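Local atomic coordinates of ZYRO0G01672p (Zygosaccharomyces rouxii, PDB entry 4U8T), a protein that probably acts through its YTH domain, seen here bound to methylated RNA, as a reader of N6-methyladenosine in mRNA. Residues L36-Y44 with V168-D175; N92-S100 with Y108-W116. All blocks are in the same frame, centred on the assembly; numbering follows the deposited sequence.

How the interactions relate
Helix 36-45 packs on the sheet that contains strand 111-123, so the two interactions share a border: S42 OG probably bonds to W116 NE1, and V39 CG1 rests on W116. Both contacts are only partly buried. Interaction 1 brings the C-terminal tail onto that helix, with F171 inside and charged and hydroxyl groups toward the rim. Interaction 2 sets the end of strand 82-94 and the loop after it on strand 111-123; A111 and F112 are buried, charged chains line its rim, and one backbone hydrogen bond crosses it. The methylated adenosine of chain G meets both, receiving a hydrogen bond from H38 and the ring face of Y108.

Interaction 1: L36-Y44 with V168-D175; sequences LEHVKKSFY and VQSFLDDD. With nucleotides of chain G.
K40 NZ is gripped by two carboxylates of the C-terminal tail: a salt bridge to D174 OD1 at 3.0 Å, on the syn side of that carboxylate, and a longer, weak one to D175 OD1 at 3.4 Å. The lysine chain is extended beyond CG and runs counter to F171, its CG passing close to CD1 of the ring. D175 has a second partner, since Y44 OH donates to D175 OD2 at 2.8 Å, on the anti side and 30° out of the carboxylate plane. K40 probably offsets part of the charge of D174 and D175. Inward of these polar groups, F171 fills the angle beside the helix: L36 CD1 lies 3.7 Å from F171 CB, and the V39 side chain stands roughly at right angles to F171, CG1 against CE2. V119 of strand 111-123 also touches F171, so the tail, which follows helix 151-161, closes over a seam between helix 36-45 and the sheet of this YTH domain. L172 forks toward two rings. Its CD1 makes a CH-pi contact over one face of F43, whose CG, anti to the backbone N (chi1 172°), takes the ring toward L172; its CD2 packs against Y44 CZ. In a type I turn from S170 to D173, S170 OG accepts from L172 N as an ST turn and donates to D173 OD1. H38 ND1 gives a nearly straight bond of 2.8 Å to N1 of the methylated adenosine of chain G, which lies at the imidazole edge, in its plane.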
loop_
_atom_site.group_PDB
_atom_site.type_symbol
_atom_site.label_atom_id
_atom_site.label_comp_id
_atom_site.label_asym_id
_atom_site.label_seq_id
_atom_site.Cartn_x
_atom_site.Cartn_y
_atom_site.Cartn_z
ATOM N N LEU A 36 3.314 1.030 13.028
ATOM C CA LEU A 36 2.494 -0.118 12.719
ATOM C C LEU A 36 1.078 0.135 13.140
ATOM O O LEU A 36 0.176 -0.386 12.558
ATOM C CB LEU A 36 3.018 -1.372 13.394
ATOM C CG LEU A 36 2.165 -2.634 13.177
ATOM C CD1 LEU A 36 1.978 -3.047 11.728
ATOM C CD2 LEU A 36 2.640 -3.758 13.983
ATOM N N GLU A 37 0.868 0.926 14.169
ATOM C CA GLU A 37 -0.482 1.146 14.646
ATOM C C GLU A 37 -1.372 1.916 13.661
ATOM O O GLU A 37 -2.561 1.661 13.580
ATOM C CB GLU A 37 -0.452 1.834 16.004
ATOM C CG GLU A 37 -1.348 1.104 17.009
ATOM C CD GLU A 37 -0.912 -0.360 17.321
ATOM O OE1 GLU A 37 0.297 -0.661 17.362
ATOM O OE2 GLU A 37 -1.777 -1.235 17.519
ATOM N N HIS A 38 -0.804 2.870 12.929
ATOM C CA HIS A 38 -1.561 3.584 11.909
ATOM C C HIS A 38 -2.022 2.632 10.814
ATOM O O HIS A 38 -3.082 2.802 10.233
ATOM C CB HIS A 38 -0.748 4.702 11.293
ATOM C CG HIS A 38 -0.648 5.918 12.143
ATOM N ND1 HIS A 38 -0.208 7.125 11.652
ATOM C CD2 HIS A 38 -0.940 6.125 13.443
ATOM C CE1 HIS A 38 -0.228 8.023 12.617
ATOM N NE2 HIS A 38 -0.668 7.440 13.714
ATOM N N VAL A 39 -1.206 1.626 10.544
ATOM C CA VAL A 39 -1.526 0.645 9.547
ATOM C C VAL A 39 -2.666 -0.188 10.037
ATOM O O VAL A 39 -3.561 -0.480 9.282
ATOM C CB VAL A 39 -0.334 -0.251 9.225
ATOM C CG1 VAL A 39 -0.681 -1.235 8.149
ATOM C CG2 VAL A 39 0.836 0.592 8.820
ATOM N N LYS A 40 -2.644 -0.569 11.303
ATOM C CA LYS A 40 -3.746 -1.320 11.882
ATOM C C LYS A 40 -5.056 -0.530 11.887
ATOM O O LYS A 40 -6.136 -1.083 11.682
ATOM C CB LYS A 40 -3.434 -1.769 13.295
ATOM C CG LYS A 40 -2.522 -2.938 13.414
ATOM C CD LYS A 40 -2.692 -3.392 14.815
ATOM C CE LYS A 40 -2.018 -4.674 15.166
ATOM N NZ LYS A 40 -2.473 -5.068 16.523
ATOM N N LYS A 41 -4.962 0.752 12.202
ATOM C CA LYS A 41 -6.106 1.623 12.118
ATOM C C LYS A 41 -6.628 1.707 10.692
ATOM O O LYS A 41 -7.828 1.796 10.473
ATOM C CB LYS A 41 -5.732 3.007 12.645
ATOM C CG LYS A 41 -5.486 2.959 14.106
ATOM C CD LYS A 41 -5.084 4.243 14.679
ATOM C CE LYS A 41 -5.105 4.149 16.175
ATOM N NZ LYS A 41 -4.339 5.257 16.767
ATOM N N SER A 42 -5.732 1.648 9.720
ATOM C CA SER A 42 -6.160 1.654 8.341
ATOM C C SER A 42 -6.959 0.412 8.041
ATOM O O SER A 42 -8.010 0.483 7.428
ATOM C CB SER A 42 -4.963 1.761 7.410
ATOM O OG SER A 42 -5.374 1.802 6.071
ATOM N N PHE A 43 -6.495 -0.728 8.531
ATOM C CA PHE A 43 -7.185 -1.976 8.260
ATOM C C PHE A 43 -8.571 -1.976 8.871
ATOM O O PHE A 43 -9.523 -2.361 8.236
ATOM C CB PHE A 43 -6.406 -3.166 8.807
ATOM C CG PHE A 43 -7.150 -4.455 8.716
ATOM C CD1 PHE A 43 -7.185 -5.164 7.540
ATOM C CD2 PHE A 43 -7.878 -4.928 9.785
ATOM C CE1 PHE A 43 -7.891 -6.328 7.443
ATOM C CE2 PHE A 43 -8.591 -6.086 9.672
ATOM C CZ PHE A 43 -8.590 -6.786 8.496
ATOM N N TYR A 44 -8.686 -1.538 10.105
ATOM C CA TYR A 44 -9.968 -1.585 10.785
ATOM C C TYR A 44 -10.918 -0.503 10.335
ATOM O O TYR A 44 -12.100 -0.699 10.376
ATOM C CB TYR A 44 -9.766 -1.531 12.309
ATOM C CG TYR A 44 -9.239 -2.824 12.904
ATOM C CD1 TYR A 44 -9.984 -3.992 12.834
ATOM C CD2 TYR A 44 -7.975 -2.898 13.463
ATOM C CE1 TYR A 44 -9.513 -5.176 13.348
ATOM C CE2 TYR A 44 -7.489 -4.097 13.982
ATOM C CZ TYR A 44 -8.267 -5.223 13.917
ATOM O OH TYR A 44 -7.812 -6.400 14.414
ATOM N N VAL A 168 4.108 -18.100 8.373
ATOM C CA VAL A 168 3.283 -16.975 7.937
ATOM C C VAL A 168 2.897 -16.048 9.076
ATOM O O VAL A 168 2.132 -16.424 9.939
ATOM C CB VAL A 168 1.998 -17.454 7.247
ATOM C CG1 VAL A 168 1.108 -16.285 6.912
ATOM C CG2 VAL A 168 2.340 -18.204 6.005
ATOM N N GLN A 169 3.384 -14.817 9.058
ATOM C CA GLN A 169 2.995 -13.905 10.112
ATOM C C GLN A 169 2.238 -12.723 9.559
ATOM O O GLN A 169 2.218 -12.497 8.377
ATOM C CB GLN A 169 4.203 -13.393 10.871
ATOM C CG GLN A 169 5.295 -14.374 11.125
ATOM C CD GLN A 169 6.500 -13.689 11.730
ATOM O OE1 GLN A 169 7.362 -13.184 11.006
ATOM N NE2 GLN A 169 6.567 -13.660 13.065
ATOM N N SER A 170 1.662 -11.932 10.441
ATOM C CA SER A 170 0.822 -10.840 10.028
ATOM C C SER A 170 0.601 -9.917 11.212
ATOM O O SER A 170 0.666 -10.343 12.339
ATOM C CB SER A 170 -0.512 -11.371 9.507
ATOM O OG SER A 170 -1.470 -11.384 10.543
ATOM N N PHE A 171 0.256 -8.670 10.957
ATOM C CA PHE A 171 0.086 -7.754 12.045
ATOM C C PHE A 171 -1.273 -7.986 12.695
ATOM O O PHE A 171 -1.643 -7.303 13.625
ATOM C CB PHE A 171 0.271 -6.302 11.592
ATOM C CG PHE A 171 -0.706 -5.833 10.559
ATOM C CD1 PHE A 171 -2.041 -5.642 10.870
ATOM C CD2 PHE A 171 -0.272 -5.472 9.304
ATOM C CE1 PHE A 171 -2.908 -5.194 9.945
ATOM C CE2 PHE A 171 -1.151 -5.005 8.375
ATOM C CZ PHE A 171 -2.457 -4.861 8.694
ATOM N N LEU A 172 -2.014 -8.951 12.182
ATOM C CA LEU A 172 -3.293 -9.335 12.744
ATOM C C LEU A 172 -3.198 -10.575 13.610
ATOM O O LEU A 172 -4.191 -11.237 13.840
ATOM C CB LEU A 172 -4.310 -9.565 11.640
ATOM C CG LEU A 172 -4.886 -8.326 10.972
ATOM C CD1 LEU A 172 -5.843 -8.719 9.891
ATOM C CD2 LEU A 172 -5.589 -7.497 12.011
ATOM N N ASP A 173 -2.013 -10.906 14.093
ATOM C CA ASP A 173 -1.862 -12.117 14.868
ATOM C C ASP A 173 -2.101 -11.860 16.352
ATOM O O ASP A 173 -2.842 -12.590 16.987
ATOM C CB ASP A 173 -0.487 -12.713 14.656
ATOM C CG ASP A 173 -0.260 -13.133 13.246
ATOM O OD1 ASP A 173 -1.226 -13.152 12.475
ATOM O OD2 ASP A 173 0.869 -13.508 12.914
ATOM N N ASP A 174 -1.519 -10.805 16.908
ATOM C CA ASP A 174 -1.745 -10.500 18.317
ATOM C C ASP A 174 -3.183 -10.026 18.608
ATOM O O ASP A 174 -3.473 -9.529 19.697
ATOM C CB ASP A 174 -0.727 -9.463 18.819
ATOM C CG ASP A 174 -0.731 -8.184 18.013
ATOM O OD1 ASP A 174 -1.756 -7.852 17.392
ATOM O OD2 ASP A 174 0.303 -7.493 18.009
ATOM N N ASP A 175 -4.076 -10.179 17.634
ATOM C CA ASP A 175 -5.498 -9.948 17.849
ATOM C C ASP A 175 -6.268 -11.265 17.731
ATOM O O ASP A 175 -6.375 -12.024 18.692
ATOM C CB ASP A 175 -6.059 -8.920 16.854
ATOM C CG ASP A 175 -5.363 -7.570 16.931
ATOM O OD1 ASP A 175 -4.710 -7.261 17.949
ATOM O OD2 ASP A 175 -5.504 -6.792 15.973
ATOM C C2 6MZ G 4 2.104 7.483 9.682
ATOM C C4 6MZ G 4 3.138 8.068 7.674
ATOM C C5 6MZ G 4 1.837 8.172 7.041
ATOM O O1P 6MZ G 4 7.645 14.390 6.569
ATOM O O2P 6MZ G 4 9.840 13.227 6.077
ATOM N N9 6MZ G 4 4.029 8.354 6.731
ATOM N N3 6MZ G 4 3.196 7.717 8.974
ATOM N N1 6MZ G 4 0.888 7.576 9.169
ATOM C C6 6MZ G 4 0.670 7.901 7.889
ATOM N N6 6MZ G 4 -0.573 7.983 7.396
ATOM C C9 6MZ G 4 -1.697 7.840 8.281
ATOM N N7 6MZ G 4 2.059 8.520 5.767
ATOM C C8 6MZ G 4 3.385 8.640 5.604
ATOM O "O5'" 6MZ G 4 7.662 12.001 6.296
ATOM C "C5'" 6MZ G 4 7.512 10.912 5.406
ATOM C "C4'" 6MZ G 4 7.232 9.649 6.158
ATOM O "O4'" 6MZ G 4 5.902 9.697 6.664
ATOM C "C1'" 6MZ G 4 5.477 8.404 6.939
ATOM C "C2'" 6MZ G 4 6.257 7.456 6.046
ATOM O "O2'" 6MZ G 4 6.946 6.553 6.887
ATOM C "C3'" 6MZ G 4 7.266 8.369 5.348
ATOM O "O3'" 6MZ G 4 8.550 7.798 5.339
ATOM P P 6MZ G 4 8.381 13.337 5.853
#

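Interaction 2: N92-S100 with Y108-W116; sequences NLREDLDTS and YRHAFKVRW. With nucleotides of chain G.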
loop_
_atom_site.group_PDB
_atom_site.type_symbol
_atom_site.label_atom_id
_atom_site.label_comp_id
_atom_site.label_asym_id
_atom_site.label_seq_id
_atom_site.Cartn_x
_atom_site.Cartn_y
_atom_site.Cartn_z
ATOM N N ASN A 92 -11.331 8.661 -4.015
ATOM C CA ASN A 92 -10.384 9.740 -4.095
ATOM C C ASN A 92 -10.326 10.353 -2.713
ATOM O O ASN A 92 -11.008 9.914 -1.814
ATOM C CB ASN A 92 -10.793 10.749 -5.155
ATOM C CG ASN A 92 -9.619 11.518 -5.723
ATOM O OD1 ASN A 92 -8.643 11.783 -5.037
ATOM N ND2 ASN A 92 -9.724 11.897 -6.976
ATOM N N LEU A 93 -9.506 11.369 -2.538
ATOM C CA LEU A 93 -9.374 12.020 -1.253
ATOM C C LEU A 93 -10.714 12.700 -0.904
ATOM O O LEU A 93 -11.420 13.189 -1.774
ATOM C CB LEU A 93 -8.184 12.985 -1.309
ATOM C CG LEU A 93 -7.304 13.417 -0.141
ATOM C CD1 LEU A 93 -6.648 12.273 0.507
ATOM C CD2 LEU A 93 -6.229 14.328 -0.647
ATOM N N ARG A 94 -11.103 12.651 0.360
ATOM C CA ARG A 94 -12.348 13.253 0.821
ATOM C C ARG A 94 -12.076 14.084 2.054
ATOM O O ARG A 94 -10.955 14.098 2.548
ATOM C CB ARG A 94 -13.407 12.206 1.148
ATOM C CG ARG A 94 -13.872 11.365 -0.004
ATOM C CD ARG A 94 -15.103 10.599 0.401
ATOM N NE ARG A 94 -15.595 9.737 -0.668
ATOM C CZ ARG A 94 -16.550 8.823 -0.510
ATOM N NH1 ARG A 94 -17.115 8.646 0.682
ATOM N NH2 ARG A 94 -16.943 8.085 -1.541
ATOM N N GLU A 95 -13.070 14.829 2.527
ATOM C CA GLU A 95 -12.847 15.632 3.727
ATOM C C GLU A 95 -13.766 15.158 4.836
ATOM O O GLU A 95 -13.564 15.490 5.996
ATOM C CB GLU A 95 -13.047 17.126 3.492
ATOM C CG GLU A 95 -12.359 17.911 4.596
ATOM C CD GLU A 95 -12.546 19.395 4.509
ATOM O OE1 GLU A 95 -13.702 19.838 4.392
ATOM O OE2 GLU A 95 -11.531 20.117 4.561
ATOM N N ASP A 96 -14.733 14.323 4.474
ATOM C CA ASP A 96 -15.794 13.948 5.390
ATOM C C ASP A 96 -15.534 12.614 6.069
ATOM O O ASP A 96 -16.464 11.946 6.497
ATOM C CB ASP A 96 -17.119 13.832 4.636
ATOM C CG ASP A 96 -17.093 12.716 3.581
ATOM O OD1 ASP A 96 -15.998 12.249 3.238
ATOM O OD2 ASP A 96 -18.156 12.260 3.121
ATOM N N LEU A 97 -14.269 12.235 6.190
ATOM C CA LEU A 97 -13.919 10.983 6.834
ATOM C C LEU A 97 -13.241 11.224 8.163
ATOM O O LEU A 97 -12.695 12.293 8.403
ATOM C CB LEU A 97 -13.023 10.146 5.938
ATOM C CG LEU A 97 -13.636 9.709 4.622
ATOM C CD1 LEU A 97 -12.566 9.076 3.803
ATOM C CD2 LEU A 97 -14.718 8.714 4.903
ATOM N N ASP A 98 -13.249 10.200 9.005
ATOM C CA ASP A 98 -12.817 10.337 10.379
ATOM C C ASP A 98 -11.328 10.236 10.550
ATOM O O ASP A 98 -10.813 9.188 10.891
ATOM C CB ASP A 98 -13.486 9.290 11.248
ATOM C CG ASP A 98 -13.292 9.555 12.720
ATOM O OD1 ASP A 98 -12.962 10.703 13.102
ATOM O OD2 ASP A 98 -13.455 8.596 13.494
ATOM N N THR A 99 -10.640 11.343 10.349
ATOM C CA THR A 99 -9.196 11.352 10.411
ATOM C C THR A 99 -8.698 11.561 11.837
ATOM O O THR A 99 -7.514 11.780 12.079
ATOM C CB THR A 99 -8.641 12.417 9.482
ATOM O OG1 THR A 99 -9.216 13.678 9.809
ATOM C CG2 THR A 99 -9.048 12.101 8.090
ATOM N N SER A 100 -9.612 11.490 12.791
ATOM C CA SER A 100 -9.238 11.646 14.186
ATOM C C SER A 100 -8.545 10.405 14.733
ATOM O O SER A 100 -7.876 10.466 15.758
ATOM C CB SER A 100 -10.473 11.972 15.012
ATOM O OG SER A 100 -11.490 11.010 14.793
ATOM N N TYR A 108 -2.445 14.558 9.274
ATOM C CA TYR A 108 -3.245 13.890 8.257
ATOM C C TYR A 108 -4.666 14.377 8.271
ATOM O O TYR A 108 -5.534 13.735 8.837
ATOM C CB TYR A 108 -3.189 12.375 8.464
ATOM C CG TYR A 108 -1.775 11.924 8.645
ATOM C CD1 TYR A 108 -0.914 11.848 7.573
ATOM C CD2 TYR A 108 -1.284 11.628 9.887
ATOM C CE1 TYR A 108 0.371 11.478 7.738
ATOM C CE2 TYR A 108 -0.001 11.256 10.055
ATOM C CZ TYR A 108 0.818 11.178 8.979
ATOM O OH TYR A 108 2.118 10.820 9.148
ATOM N N ARG A 109 -4.920 15.514 7.649
ATOM C CA ARG A 109 -6.235 16.110 7.749
ATOM C C ARG A 109 -7.207 15.600 6.705
ATOM O O ARG A 109 -8.412 15.732 6.860
ATOM C CB ARG A 109 -6.102 17.624 7.625
ATOM C CG ARG A 109 -5.106 18.196 8.603
ATOM C CD ARG A 109 -5.690 19.336 9.412
ATOM N NE ARG A 109 -4.697 19.899 10.317
ATOM C CZ ARG A 109 -4.293 19.296 11.433
ATOM N NH1 ARG A 109 -4.788 18.109 11.760
ATOM N NH2 ARG A 109 -3.374 19.854 12.221
ATOM N N HIS A 110 -6.696 14.971 5.662
ATOM C CA HIS A 110 -7.570 14.371 4.672
ATOM C C HIS A 110 -7.235 12.914 4.535
ATOM O O HIS A 110 -6.161 12.507 4.906
ATOM C CB HIS A 110 -7.437 15.095 3.344
ATOM C CG HIS A 110 -7.459 16.582 3.473
ATOM N ND1 HIS A 110 -8.541 17.268 3.975
ATOM C CD2 HIS A 110 -6.524 17.513 3.190
ATOM C CE1 HIS A 110 -8.274 18.560 3.986
ATOM N NE2 HIS A 110 -7.055 18.734 3.516
ATOM N N ALA A 111 -8.135 12.127 3.978
ATOM C CA ALA A 111 -7.857 10.725 3.783
ATOM C C ALA A 111 -8.704 10.202 2.686
ATOM O O ALA A 111 -9.630 10.842 2.278
ATOM C CB ALA A 111 -8.113 9.943 5.045
ATOM N N PHE A 112 -8.420 8.992 2.246
ATOM C CA PHE A 112 -9.246 8.363 1.240
ATOM C C PHE A 112 -9.591 6.955 1.668
ATOM O O PHE A 112 -8.917 6.389 2.490
ATOM C CB PHE A 112 -8.534 8.351 -0.111
ATOM C CG PHE A 112 -7.111 7.876 -0.056
ATOM C CD1 PHE A 112 -6.822 6.528 -0.106
ATOM C CD2 PHE A 112 -6.066 8.775 0.023
ATOM C CE1 PHE A 112 -5.544 6.092 -0.064
ATOM C CE2 PHE A 112 -4.776 8.343 0.066
ATOM C CZ PHE A 112 -4.515 7.000 0.018
ATOM N N LYS A 113 -10.633 6.388 1.088
ATOM C CA LYS A 113 -11.053 5.047 1.440
ATOM C C LYS A 113 -10.153 4.027 0.824
ATOM O O LYS A 113 -9.710 4.172 -0.307
ATOM C CB LYS A 113 -12.500 4.789 1.008
ATOM C CG LYS A 113 -13.499 5.578 1.802
ATOM C CD LYS A 113 -14.907 5.340 1.372
ATOM C CE LYS A 113 -15.841 6.020 2.366
ATOM N NZ LYS A 113 -17.293 5.884 2.067
ATOM N N VAL A 114 -9.898 2.974 1.582
ATOM C CA VAL A 114 -9.110 1.846 1.105
ATOM C C VAL A 114 -9.830 0.548 1.393
ATOM O O VAL A 114 -10.615 0.450 2.312
ATOM C CB VAL A 114 -7.688 1.785 1.749
ATOM C CG1 VAL A 114 -6.833 2.921 1.291
ATOM C CG2 VAL A 114 -7.765 1.754 3.238
ATOM N N ARG A 115 -9.624 -0.428 0.539
ATOM C CA ARG A 115 -10.142 -1.761 0.757
ATOM C C ARG A 115 -8.993 -2.758 0.919
ATOM O O ARG A 115 -8.190 -2.931 0.021
ATOM C CB ARG A 115 -11.124 -2.086 -0.364
ATOM C CG ARG A 115 -12.531 -1.703 0.069
ATOM C CD ARG A 115 -13.533 -1.410 -1.035
ATOM N NE ARG A 115 -13.456 -2.315 -2.174
ATOM C CZ ARG A 115 -14.058 -2.087 -3.336
ATOM N NH1 ARG A 115 -13.918 -2.951 -4.336
ATOM N NH2 ARG A 115 -14.824 -1.007 -3.487
ATOM N N TRP A 116 -8.830 -3.318 2.108
ATOM C CA TRP A 116 -7.737 -4.263 2.333
ATOM C C TRP A 116 -7.947 -5.651 1.699
ATOM O O TRP A 116 -9.019 -6.218 1.741
ATOM C CB TRP A 116 -7.460 -4.355 3.842
ATOM C CG TRP A 116 -6.642 -3.195 4.313
ATOM C CD1 TRP A 116 -7.089 -1.945 4.591
ATOM C CD2 TRP A 116 -5.235 -3.170 4.531
ATOM N NE1 TRP A 116 -6.062 -1.148 4.971
ATOM C CE2 TRP A 116 -4.904 -1.874 4.936
ATOM C CE3 TRP A 116 -4.221 -4.116 4.425
ATOM C CZ2 TRP A 116 -3.606 -1.502 5.231
ATOM C CZ3 TRP A 116 -2.934 -3.739 4.727
ATOM C CH2 TRP A 116 -2.639 -2.451 5.119
ATOM C C2 6MZ G 4 2.104 7.483 9.682
ATOM C C4 6MZ G 4 3.138 8.068 7.674
ATOM C C5 6MZ G 4 1.837 8.172 7.041
ATOM O O1P 6MZ G 4 7.645 14.390 6.569
ATOM O O2P 6MZ G 4 9.840 13.227 6.077
ATOM N N9 6MZ G 4 4.029 8.354 6.731
ATOM N N3 6MZ G 4 3.196 7.717 8.974
ATOM N N1 6MZ G 4 0.888 7.576 9.169
ATOM C C6 6MZ G 4 0.670 7.901 7.889
ATOM N N6 6MZ G 4 -0.573 7.983 7.396
ATOM C C9 6MZ G 4 -1.697 7.840 8.281
ATOM N N7 6MZ G 4 2.059 8.520 5.767
ATOM C C8 6MZ G 4 3.385 8.640 5.604
ATOM O "O5'" 6MZ G 4 7.662 12.001 6.296
ATOM C "C5'" 6MZ G 4 7.512 10.912 5.406
ATOM C "C4'" 6MZ G 4 7.232 9.649 6.158
ATOM O "O4'" 6MZ G 4 5.902 9.697 6.664
ATOM C "C1'" 6MZ G 4 5.477 8.404 6.939
ATOM C "C2'" 6MZ G 4 6.257 7.456 6.046
ATOM O "O2'" 6MZ G 4 6.946 6.553 6.887
ATOM C "C3'" 6MZ G 4 7.266 8.369 5.348
ATOM O "O3'" 6MZ G 4 8.550 7.798 5.339
ATOM P P 6MZ G 4 8.381 13.337 5.853
#
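L93 brings CD1 to the edge of the F112 ring, near its plane and 3.6 Å from F112 CD2, while the L93 side chain runs at about a right angle to H110, CG near H110 CB. H110 and E95 run side by side, ring and carboxylate planes 28° apart, with E95 OE2 3.7 Å from H110 CE1. Beyond the bend, L97 CG stands anti to the carbonyl carbon (chi1 -63°), which brings CD1 near A111 O and CD2 near K113 CE. T99 CG2 meets A111 CB at 3.8 Å, seating the loop against A111. R94 N donates to A111 O at 3.0 Å, an antiparallel hydrogen-bonded pair. The Y108 ring leads off to the RNA and forms an offset stack with the methylated adenosine of chain G, whose N6 sits 3.6 Å above the ring plane, toward the rim. An alanine here would remove the ring, and the base is likely to lose the aromatic surface it lies against. W102 touches Y108, consistent with the aromatic cage of YTH domains. R94 and K113 cross obliquely with like charges close, so this corner probably gains little electrostatically; between these two segments, carbon contacts and one backbone bond do most of the holding.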